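Local coordinates for protein nitrilotriacetate monooxygenase (Burkholderia pseudomallei, PDB 3SDO) that probably acts as a flavin-dependent monooxygenase of the NtaA/SnaA/DszA family, inserting oxygen from molecular oxygen into its substrate with the help of FMN, at residues 101-106 against 138-143. Sequence-based numbering, arbitrary orientation.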
loop_
_atom_site.group_PDB
_atom_site.type_symbol
_atom_site.label_atom_id
_atom_site.label_comp_id
_atom_site.label_asym_id
_atom_site.label_seq_id
_atom_site.Cartn_x
_atom_site.Cartn_y
_atom_site.Cartn_z
ATOM N N SER A 101 -12.999 3.142 5.660
ATOM C CA SER A 101 -13.636 2.160 6.518
ATOM C C SER A 101 -14.683 1.352 5.773
ATOM O O SER A 101 -14.930 0.230 6.143
ATOM C CB SER A 101 -14.355 2.843 7.684
ATOM O OG SER A 101 -13.517 3.780 8.299
ATOM N N SER A 102 -15.324 1.935 4.760
ATOM C CA SER A 102 -16.458 1.252 4.091
ATOM C C SER A 102 -16.006 0.243 3.053
ATOM O O SER A 102 -16.725 -0.713 2.769
ATOM C CB SER A 102 -17.397 2.262 3.434
ATOM O OG SER A 102 -17.862 3.212 4.379
ATOM N N TYR A 103 -14.801 0.420 2.519
ATOM C CA TYR A 103 -14.366 -0.376 1.376
ATOM C C TYR A 103 -13.068 -1.140 1.632
ATOM O O TYR A 103 -12.301 -1.384 0.721
ATOM C CB TYR A 103 -14.258 0.532 0.147
ATOM C CG TYR A 103 -15.544 1.295 -0.113
ATOM C CD1 TYR A 103 -16.740 0.622 -0.294
ATOM C CD2 TYR A 103 -15.572 2.687 -0.097
ATOM C CE1 TYR A 103 -17.934 1.314 -0.518
ATOM C CE2 TYR A 103 -16.760 3.389 -0.333
ATOM C CZ TYR A 103 -17.934 2.691 -0.532
ATOM O OH TYR A 103 -19.104 3.382 -0.748
ATOM N N SER A 104 -12.869 -1.533 2.887
ATOM C CA SER A 104 -11.699 -2.297 3.313
ATOM C C SER A 104 -12.137 -3.268 4.386
ATOM O O SER A 104 -13.022 -2.961 5.206
ATOM C CB SER A 104 -10.684 -1.377 3.926
ATOM O OG SER A 104 -11.185 -0.951 5.197
ATOM N N GLU A 105 -11.544 -4.448 4.384
ATOM C CA GLU A 105 -11.796 -5.407 5.465
ATOM C C GLU A 105 -10.916 -5.033 6.658
ATOM O O GLU A 105 -9.706 -4.873 6.496
ATOM C CB GLU A 105 -11.493 -6.834 5.010
ATOM C CG GLU A 105 -12.545 -7.433 4.113
ATOM C CD GLU A 105 -13.801 -7.957 4.869
ATOM O OE1 GLU A 105 -13.793 -8.090 6.121
ATOM O OE2 GLU A 105 -14.803 -8.266 4.188
ATOM N N PRO A 106 -11.507 -4.921 7.863
ATOM C CA PRO A 106 -10.680 -4.533 9.013
ATOM C C PRO A 106 -9.447 -5.428 9.238
ATOM O O PRO A 106 -8.400 -4.923 9.622
ATOM C CB PRO A 106 -11.639 -4.640 10.210
ATOM C CG PRO A 106 -12.863 -5.288 9.706
ATOM C CD PRO A 106 -12.917 -5.126 8.236
ATOM N N LYS A 138 -19.584 2.324 -6.337
ATOM C CA LYS A 138 -19.701 1.669 -7.634
ATOM C C LYS A 138 -18.492 0.786 -7.992
ATOM O O LYS A 138 -18.604 -0.077 -8.868
ATOM C CB LYS A 138 -19.940 2.716 -8.755
ATOM C CG LYS A 138 -21.312 3.352 -8.714
ATOM C CD LYS A 138 -21.393 4.609 -9.587
ATOM C CE LYS A 138 -22.839 4.972 -9.871
ATOM N NZ LYS A 138 -23.027 6.423 -10.099
ATOM N N ASN A 139 -17.350 1.015 -7.336
ATOM C CA ASN A 139 -16.172 0.164 -7.525
ATOM C C ASN A 139 -16.082 -1.009 -6.555
ATOM O O ASN A 139 -15.106 -1.761 -6.594
ATOM C CB ASN A 139 -14.892 1.011 -7.486
ATOM C CG ASN A 139 -14.757 1.865 -8.710
ATOM O OD1 ASN A 139 -15.261 1.491 -9.764
ATOM N ND2 ASN A 139 -14.086 3.012 -8.593
ATOM N N TYR A 140 -17.118 -1.177 -5.724
ATOM C CA TYR A 140 -17.122 -2.163 -4.653
ATOM C C TYR A 140 -18.479 -2.874 -4.495
ATOM O O TYR A 140 -18.766 -3.439 -3.440
ATOM C CB TYR A 140 -16.711 -1.497 -3.318
ATOM C CG TYR A 140 -15.322 -0.924 -3.317
ATOM C CD1 TYR A 140 -14.214 -1.717 -3.016
ATOM C CD2 TYR A 140 -15.096 0.397 -3.660
ATOM C CE1 TYR A 140 -12.932 -1.178 -3.021
ATOM C CE2 TYR A 140 -13.821 0.938 -3.663
ATOM C CZ TYR A 140 -12.735 0.149 -3.344
ATOM O OH TYR A 140 -11.450 0.714 -3.354
ATOM N N GLY A 141 -19.299 -2.862 -5.547
ATOM C CA GLY A 141 -20.586 -3.528 -5.529
ATOM C C GLY A 141 -21.621 -2.920 -4.606
ATOM O O GLY A 141 -22.571 -3.601 -4.207
ATOM N N ARG A 142 -21.457 -1.635 -4.289
ATOM C CA ARG A 142 -22.373 -0.923 -3.402
ATOM C C ARG A 142 -22.637 0.463 -3.983
ATOM O O ARG A 142 -22.238 1.464 -3.404
ATOM C CB ARG A 142 -21.799 -0.865 -1.971
ATOM C CG ARG A 142 -21.912 -2.208 -1.231
ATOM C CD ARG A 142 -21.224 -2.214 0.124
ATOM N NE ARG A 142 -19.825 -2.647 0.059
ATOM C CZ ARG A 142 -18.959 -2.558 1.068
ATOM N NH1 ARG A 142 -19.329 -2.048 2.243
ATOM N NH2 ARG A 142 -17.710 -2.982 0.905
ATOM N N PRO A 143 -23.334 0.521 -5.137
ATOM C CA PRO A 143 -23.527 1.780 -5.859
ATOM C C PRO A 143 -24.362 2.852 -5.114
ATOM O O PRO A 143 -24.320 4.019 -5.504
ATOM C CB PRO A 143 -24.239 1.338 -7.149
ATOM C CG PRO A 143 -24.910 0.072 -6.804
ATOM C CD PRO A 143 -24.057 -0.594 -5.779
#
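Y103 sets its CB over the centre of one face of the Y140 ring, with CG and CD1 following toward the Y140 CB end, joining two loops that follow neighbouring parallel strands, 94-100 and 124-129, of the luciferase-like TIM barrel. The rings are near parallel (15°) but displaced, centroids 4.7 Å apart, with little ring-on-ring overlap. What fills the Y140 face is the methylene: Y103 CB sits 3.6 Å from the ring centroid, almost exactly on the normal, a CH-pi contact. With CG of Y103 beside its own backbone N (chi1 -54°), the ring is carried past the other side chain's root, CD1 lying 3.7 Å from both CG and CB of Y140. S102 CB covers a face of the Y103 ring, while S132, T136 and P145 also pack on this side chain. The second subunit contributes N108, which hydrogen-bonds through OD1 to Y140 OH and through ND2 to Y103 O, so both tyrosines are tied into the dimer interface. Both lie near predicted FMN-binding residues, H147 about 7 Å from Y103 and D61 about 7 Å from Y140 between side chains. On the solvent-exposed side, R142 reaches back over the first loop, its chain bent at chi3. Y140 O lies in plane at the edge of the guanidinium and Y103 CD1 over one face, offset toward the rim. R142 NH1 gives S102 O a weak, strongly bent hydrogen bond of 3.0 Å, 121° at the hydrogen, and R142 NH2 lies 3.1 Å from the same S102 O.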